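Local coordinates for protein galectin-1 (Bufo arenarum, PDB 1A78) that binds beta-galactoside sugars as a homodimeric lectin and may regulate cell apoptosis and differentiation, at residues N41-F46 against P116-L121; N47-L52 against G70-E75. One frame throughout, in Å; residues are numbered along the deposited sequence.

Both contacts use strand 41-49 of the six-stranded antiparallel sheet in the galectin fold. Their centres lie about 17 Å apart. Along the chain the order is 41-46, 47-52, 70-75 and 116-121, so both segments of interaction 2 fall between those of interaction 1. Interaction 1 reaches across strand 30-35 to strand 118-124. Interaction 2 reaches the other way, across strand 58-65 to the outermost strand 68-75. Interaction 1 is mainly apolar packing, with H45 at the sugar. Interaction 2 is polar and built round the sugar. Both touch the same thiogalactose, so one strand links packing within the sheet to ligand binding.

Interaction 1 (N41-F46 against P116-L121); sequences NFLLHF and PSIPFL. With YIO (1-thio-beta-D-galactopyranose), chain C.
I118 and F120 meet L43 and F42 across strand 30-35 in the six-stranded sheet of the galectin beta-sandwich. Strand 30-35 runs between strands 118-124 and 41-49, so the contact is made by side chains alone. Along 116-121, I118 comes first. Its CG1 stands anti to the carbonyl carbon (chi1 -61°), and the extended chain brings CD1 up against L43. I118 CD1 lies 3.9 Å from L43 CD2, and the two branched chains meet at a slant. L43 sits where strand 41-49 turns a corner. L43 and L44 both face L35 in a classic beta bulge, and L43 also packs on K113 and L115.

F120 is next to touch. Its ring is thrown out with CG anti to the backbone N (chi1 180°). F120 CE2 comes 4.1 Å from F42 CE1. This is a single oblique approach of ring carbons rather than a stack. The F42 ring also forms a cation-pi contact with K64, and the F42 side chain touches N34. L121, the next residue, turns its side chain to V33 and L35 on the intervening strand.

On the first segment, L44 and F46 point into the interior of the sandwich and pack on strand 96-101 of the other sheet. H45 instead belongs to the galactoside site. It meets W69 edge-to-face, and its ND1 is hydrogen-bonded to N34 OD1, which helps fix the rotation of the imidazole. The other ring nitrogen meets the sugar: H45 NE2 gives a weak, bent hydrogen bond to O4 of the thiogalactose (2.9 Å, 123°).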
loop_
_atom_site.group_PDB
_atom_site.type_symbol
_atom_site.label_atom_id
_atom_site.label_comp_id
_atom_site.label_asym_id
_atom_site.label_seq_id
_atom_site.Cartn_x
_atom_site.Cartn_y
_atom_site.Cartn_z
ATOM N N ASN A 41 -3.535 4.316 17.606
ATOM C CA ASN A 41 -4.343 3.172 18.015
ATOM C C ASN A 41 -3.966 2.005 17.160
ATOM O O ASN A 41 -4.281 2.001 15.983
ATOM C CB ASN A 41 -5.842 3.443 17.832
ATOM C CG ASN A 41 -6.335 4.645 18.640
ATOM O OD1 ASN A 41 -6.723 4.522 19.808
ATOM N ND2 ASN A 41 -6.337 5.810 18.010
ATOM N N PHE A 42 -3.237 1.052 17.741
ATOM C CA PHE A 42 -2.797 -0.155 17.048
ATOM C C PHE A 42 -3.486 -1.356 17.654
ATOM O O PHE A 42 -3.614 -1.457 18.859
ATOM C CB PHE A 42 -1.293 -0.363 17.196
ATOM C CG PHE A 42 -0.453 0.728 16.586
ATOM C CD1 PHE A 42 -0.931 1.492 15.506
ATOM C CD2 PHE A 42 0.838 0.961 17.051
ATOM C CE1 PHE A 42 -0.132 2.462 14.901
ATOM C CE2 PHE A 42 1.653 1.936 16.449
ATOM C CZ PHE A 42 1.165 2.683 15.373
ATOM N N LEU A 43 -4.038 -2.212 16.808
ATOM C CA LEU A 43 -4.659 -3.442 17.271
ATOM C C LEU A 43 -3.441 -4.339 17.480
ATOM O O LEU A 43 -3.376 -5.073 18.449
ATOM C CB LEU A 43 -5.571 -4.021 16.189
ATOM C CG LEU A 43 -6.911 -4.621 16.612
ATOM C CD1 LEU A 43 -7.762 -3.595 17.382
ATOM C CD2 LEU A 43 -7.651 -5.096 15.358
ATOM N N LEU A 44 -2.433 -4.171 16.624
ATOM C CA LEU A 44 -1.199 -4.918 16.697
ATOM C C LEU A 44 0.014 -4.102 16.294
ATOM O O LEU A 44 0.027 -3.533 15.210
ATOM C CB LEU A 44 -1.226 -6.155 15.765
ATOM C CG LEU A 44 0.125 -6.928 15.596
ATOM C CD1 LEU A 44 0.623 -7.492 16.948
ATOM C CD2 LEU A 44 0.001 -8.075 14.623
ATOM N N HIS A 45 1.000 -4.018 17.191
ATOM C CA HIS A 45 2.300 -3.392 16.924
ATOM C C HIS A 45 3.263 -4.594 17.004
ATOM O O HIS A 45 3.457 -5.185 18.081
ATOM C CB HIS A 45 2.687 -2.339 17.974
ATOM C CG HIS A 45 4.141 -1.937 17.935
ATOM N ND1 HIS A 45 4.638 -0.986 17.065
ATOM C CD2 HIS A 45 5.201 -2.342 18.679
ATOM C CE1 HIS A 45 5.936 -0.824 17.267
ATOM N NE2 HIS A 45 6.303 -1.634 18.242
ATOM N N PHE A 46 3.779 -4.983 15.841
ATOM C CA PHE A 46 4.690 -6.107 15.670
ATOM C C PHE A 46 6.107 -5.547 15.554
ATOM O O PHE A 46 6.495 -5.056 14.505
ATOM C CB PHE A 46 4.277 -6.840 14.395
ATOM C CG PHE A 46 5.187 -7.942 14.004
ATOM C CD1 PHE A 46 6.294 -7.689 13.208
ATOM C CD2 PHE A 46 4.950 -9.231 14.444
ATOM C CE1 PHE A 46 7.155 -8.702 12.867
ATOM C CE2 PHE A 46 5.808 -10.264 14.104
ATOM C CZ PHE A 46 6.913 -10.002 13.318
ATOM N N PRO A 116 -14.937 -3.711 12.954
ATOM C CA PRO A 116 -15.671 -4.306 11.828
ATOM C C PRO A 116 -14.683 -4.605 10.670
ATOM O O PRO A 116 -14.923 -5.494 9.858
ATOM C CB PRO A 116 -16.662 -3.209 11.461
ATOM C CG PRO A 116 -16.923 -2.541 12.773
ATOM C CD PRO A 116 -15.568 -2.452 13.398
ATOM N N SER A 117 -13.601 -3.830 10.595
ATOM C CA SER A 117 -12.551 -4.011 9.608
ATOM C C SER A 117 -11.368 -3.202 10.105
ATOM O O SER A 117 -11.544 -2.300 10.912
ATOM C CB SER A 117 -12.972 -3.517 8.225
ATOM O OG SER A 117 -12.798 -2.123 8.072
ATOM N N ILE A 118 -10.174 -3.506 9.603
ATOM C CA ILE A 118 -8.939 -2.814 9.974
ATOM C C ILE A 118 -8.540 -1.793 8.884
ATOM O O ILE A 118 -8.018 -2.157 7.826
ATOM C CB ILE A 118 -7.789 -3.830 10.205
ATOM C CG1 ILE A 118 -8.158 -4.761 11.349
ATOM C CG2 ILE A 118 -6.490 -3.102 10.513
ATOM C CD1 ILE A 118 -7.144 -5.845 11.563
ATOM N N PRO A 119 -8.696 -0.495 9.184
ATOM C CA PRO A 119 -8.394 0.615 8.280
ATOM C C PRO A 119 -6.977 0.990 7.970
ATOM O O PRO A 119 -6.703 1.403 6.844
ATOM C CB PRO A 119 -9.041 1.815 8.971
ATOM C CG PRO A 119 -9.947 1.237 10.041
ATOM C CD PRO A 119 -9.221 0.006 10.467
ATOM N N PHE A 120 -6.066 0.796 8.924
ATOM C CA PHE A 120 -4.690 1.288 8.794
ATOM C C PHE A 120 -3.534 0.328 8.937
ATOM O O PHE A 120 -3.546 -0.551 9.791
ATOM C CB PHE A 120 -4.553 2.414 9.847
ATOM C CG PHE A 120 -3.202 3.079 9.907
ATOM C CD1 PHE A 120 -2.897 4.139 9.060
ATOM C CD2 PHE A 120 -2.278 2.712 10.878
ATOM C CE1 PHE A 120 -1.705 4.834 9.182
ATOM C CE2 PHE A 120 -1.090 3.400 11.005
ATOM C CZ PHE A 120 -0.800 4.472 10.156
ATOM N N LEU A 121 -2.465 0.625 8.213
ATOM C CA LEU A 121 -1.240 -0.177 8.243
ATOM C C LEU A 121 -0.049 0.746 8.009
ATOM O O LEU A 121 -0.114 1.611 7.156
ATOM C CB LEU A 121 -1.290 -1.254 7.126
ATOM C CG LEU A 121 -0.204 -2.240 6.626
ATOM C CD1 LEU A 121 1.118 -1.573 6.277
ATOM C CD2 LEU A 121 0.000 -3.365 7.587
HETATM C C1 YIO C . 8.282 0.555 23.724
HETATM C C2 YIO C . 8.730 1.024 22.363
HETATM C C3 YIO C . 7.536 1.144 21.436
HETATM C C4 YIO C . 6.894 -0.211 21.323
HETATM C C5 YIO C . 6.504 -0.702 22.717
HETATM C C6 YIO C . 5.964 -2.108 22.703
HETATM O O2 YIO C . 9.364 2.277 22.481
HETATM O O3 YIO C . 7.976 1.558 20.156
HETATM O O4 YIO C . 7.805 -1.108 20.709
HETATM O O5 YIO C . 7.630 -0.707 23.615
HETATM O O6 YIO C . 5.251 -2.358 23.905
HETATM S S1 YIO C . 9.820 0.181 24.607
#

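Interaction 2 (N47-L52 against G70-E75); sequences NARFDL and GSEQRE. With YIO (1-thio-beta-D-galactopyranose), chain C; GAL (beta-D-galactopyranose), chain B.
The galactoside-binding site of this galectin brings R49 together with E72 and R74 around the two sugar rings. The protein groups meet mostly through the ligand. R49 is extended from CG to NE and presents its guanidinium edge to the sugars. R49 NH1 donates to O2 of the galactose at 2.9 Å (157°), and R49 NH2 to O4 of the thiogalactose, also at 2.9 Å. A nearly straight bond from R49 NE to N47 OD1 (3.0 Å, 172°) helps hold the guanidinium, although the donor lies well above the amide carbonyl plane.

E72 OE2 accepts two sugar hydroxyls, galactose O2 and thiogalactose O6, each at 2.6 Å. Galactose O2 is therefore gripped by R49 and E72 at once. The other carboxylate oxygen, E72 OE1, forms a salt bridge with R74 NH1 (2.6 Å), which probably helps to position the acid. R74 NH2 in turn reaches galactose O3 at 3.3 Å.

R49 NH1 and R74 NH2 are 3.7 Å apart, with their guanidinium planes 78° apart. Both nitrogens form salt bridges with D55 OD2, and this shared carboxylate probably offsets their like charges. Beneath the site, R49 from strand 41-49 and E72 and R74 from 68-75 all rest on V60 of the intervening strand 58-65.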
loop_
_atom_site.group_PDB
_atom_site.type_symbol
_atom_site.label_atom_id
_atom_site.label_comp_id
_atom_site.label_asym_id
_atom_site.label_seq_id
_atom_site.Cartn_x
_atom_site.Cartn_y
_atom_site.Cartn_z
ATOM N N ASN A 47 6.904 -5.664 16.607
ATOM C CA ASN A 47 8.246 -5.097 16.595
ATOM C C ASN A 47 9.373 -6.149 16.701
ATOM O O ASN A 47 9.529 -6.792 17.742
ATOM C CB ASN A 47 8.307 -4.088 17.750
ATOM C CG ASN A 47 9.584 -3.268 17.781
ATOM O OD1 ASN A 47 9.826 -2.581 18.766
ATOM N ND2 ASN A 47 10.381 -3.290 16.708
ATOM N N ALA A 48 10.126 -6.342 15.619
ATOM C CA ALA A 48 11.233 -7.300 15.612
ATOM C C ALA A 48 12.487 -6.541 16.029
ATOM O O ALA A 48 13.016 -5.726 15.265
ATOM C CB ALA A 48 11.418 -7.917 14.228
ATOM N N ARG A 49 12.969 -6.829 17.236
ATOM C CA ARG A 49 14.139 -6.172 17.804
ATOM C C ARG A 49 15.463 -6.903 17.664
ATOM O O ARG A 49 15.717 -7.873 18.350
ATOM C CB ARG A 49 13.875 -5.871 19.285
ATOM C CG ARG A 49 12.656 -4.978 19.499
ATOM C CD ARG A 49 12.407 -4.641 20.960
ATOM N NE ARG A 49 11.310 -3.686 21.109
ATOM C CZ ARG A 49 10.852 -3.214 22.268
ATOM N NH1 ARG A 49 11.392 -3.595 23.424
ATOM N NH2 ARG A 49 9.821 -2.385 22.276
ATOM N N PHE A 50 16.304 -6.435 16.756
ATOM C CA PHE A 50 17.624 -7.029 16.577
ATOM C C PHE A 50 18.453 -6.721 17.829
ATOM O O PHE A 50 19.018 -7.608 18.458
ATOM C CB PHE A 50 18.316 -6.440 15.347
ATOM C CG PHE A 50 17.771 -6.948 14.067
ATOM C CD1 PHE A 50 18.235 -8.146 13.534
ATOM C CD2 PHE A 50 16.746 -6.266 13.413
ATOM C CE1 PHE A 50 17.679 -8.670 12.361
ATOM C CE2 PHE A 50 16.181 -6.774 12.240
ATOM C CZ PHE A 50 16.650 -7.983 11.713
ATOM N N ASP A 51 18.484 -5.455 18.203
ATOM C CA ASP A 51 19.204 -5.031 19.370
ATOM C C ASP A 51 18.550 -3.724 19.771
ATOM O O ASP A 51 18.945 -2.669 19.299
ATOM C CB ASP A 51 20.661 -4.820 18.992
ATOM C CG ASP A 51 21.544 -4.582 20.190
ATOM O OD1 ASP A 51 21.047 -4.714 21.333
ATOM O OD2 ASP A 51 22.738 -4.273 19.986
ATOM N N LEU A 52 17.531 -3.793 20.617
ATOM C CA LEU A 52 16.822 -2.593 21.029
ATOM C C LEU A 52 16.221 -2.677 22.439
ATOM O O LEU A 52 15.472 -3.601 22.751
ATOM C CB LEU A 52 15.726 -2.284 20.006
ATOM C CG LEU A 52 14.953 -0.967 20.104
ATOM C CD1 LEU A 52 15.854 0.176 19.620
ATOM C CD2 LEU A 52 13.677 -1.063 19.260
ATOM N N GLY A 70 -0.309 -1.248 25.672
ATOM C CA GLY A 70 -0.945 -2.253 26.531
ATOM C C GLY A 70 0.072 -3.276 27.031
ATOM O O GLY A 70 1.260 -2.975 27.106
ATOM N N SER A 71 -0.355 -4.494 27.309
ATOM C CA SER A 71 0.594 -5.501 27.799
ATOM C C SER A 71 1.407 -6.133 26.699
ATOM O O SER A 71 0.853 -6.758 25.800
ATOM C CB SER A 71 -0.133 -6.616 28.547
ATOM O OG SER A 71 -1.114 -6.074 29.410
ATOM N N GLU A 72 2.722 -6.034 26.798
ATOM C CA GLU A 72 3.585 -6.613 25.785
ATOM C C GLU A 72 3.492 -8.132 25.837
ATOM O O GLU A 72 3.178 -8.711 26.884
ATOM C CB GLU A 72 5.049 -6.209 25.996
ATOM C CG GLU A 72 5.350 -4.715 25.905
ATOM C CD GLU A 72 6.843 -4.427 25.771
ATOM O OE1 GLU A 72 7.642 -5.308 26.109
ATOM O OE2 GLU A 72 7.238 -3.339 25.310
ATOM N N GLN A 73 3.716 -8.758 24.686
ATOM C CA GLN A 73 3.730 -10.204 24.536
ATOM C C GLN A 73 5.022 -10.416 23.780
ATOM O O GLN A 73 5.141 -9.980 22.637
ATOM C CB GLN A 73 2.552 -10.718 23.703
ATOM C CG GLN A 73 2.744 -12.173 23.240
ATOM C CD GLN A 73 1.533 -12.756 22.516
ATOM O OE1 GLN A 73 0.407 -12.662 23.000
ATOM N NE2 GLN A 73 1.767 -13.368 21.353
ATOM N N ARG A 74 6.025 -10.983 24.433
ATOM C CA ARG A 74 7.293 -11.212 23.761
ATOM C C ARG A 74 7.310 -12.599 23.132
ATOM O O ARG A 74 6.510 -13.447 23.509
ATOM C CB ARG A 74 8.458 -11.058 24.740
ATOM C CG ARG A 74 8.760 -9.622 25.106
ATOM C CD ARG A 74 10.206 -9.459 25.573
ATOM N NE ARG A 74 10.624 -8.057 25.620
ATOM C CZ ARG A 74 9.972 -7.100 26.273
ATOM N NH1 ARG A 74 8.872 -7.389 26.955
ATOM N NH2 ARG A 74 10.362 -5.834 26.166
ATOM N N GLU A 75 8.203 -12.820 22.173
ATOM C CA GLU A 75 8.322 -14.109 21.509
ATOM C C GLU A 75 9.780 -14.314 21.191
ATOM O O GLU A 75 10.494 -13.363 20.888
ATOM C CB GLU A 75 7.502 -14.170 20.225
ATOM C CG GLU A 75 6.581 -15.372 20.165
ATOM C CD GLU A 75 5.271 -15.134 20.890
ATOM O OE1 GLU A 75 4.832 -13.972 20.943
ATOM O OE2 GLU A 75 4.654 -16.095 21.396
HETATM C C1 YIO C . 8.282 0.555 23.724
HETATM C C2 YIO C . 8.730 1.024 22.363
HETATM C C3 YIO C . 7.536 1.144 21.436
HETATM C C4 YIO C . 6.894 -0.211 21.323
HETATM C C5 YIO C . 6.504 -0.702 22.717
HETATM C C6 YIO C . 5.964 -2.108 22.703
HETATM O O2 YIO C . 9.364 2.277 22.481
HETATM O O3 YIO C . 7.976 1.558 20.156
HETATM O O4 YIO C . 7.805 -1.108 20.709
HETATM O O5 YIO C . 7.630 -0.707 23.615
HETATM O O6 YIO C . 5.251 -2.358 23.905
HETATM S S1 YIO C . 9.820 0.181 24.607
HETATM C C1 GAL B . 9.089 -0.399 26.177
HETATM C C2 GAL B . 9.770 -1.709 26.612
HETATM C C3 GAL B . 9.100 -2.270 27.872
HETATM C C4 GAL B . 9.081 -1.202 28.974
HETATM C C5 GAL B . 8.385 0.034 28.447
HETATM C C6 GAL B . 8.396 1.118 29.497
HETATM O O2 GAL B . 9.705 -2.677 25.579
HETATM O O3 GAL B . 9.813 -3.415 28.315
HETATM O O4 GAL B . 10.411 -0.846 29.341
HETATM O O5 GAL B . 9.100 0.535 27.279
HETATM O O6 GAL B . 8.063 2.367 28.935
#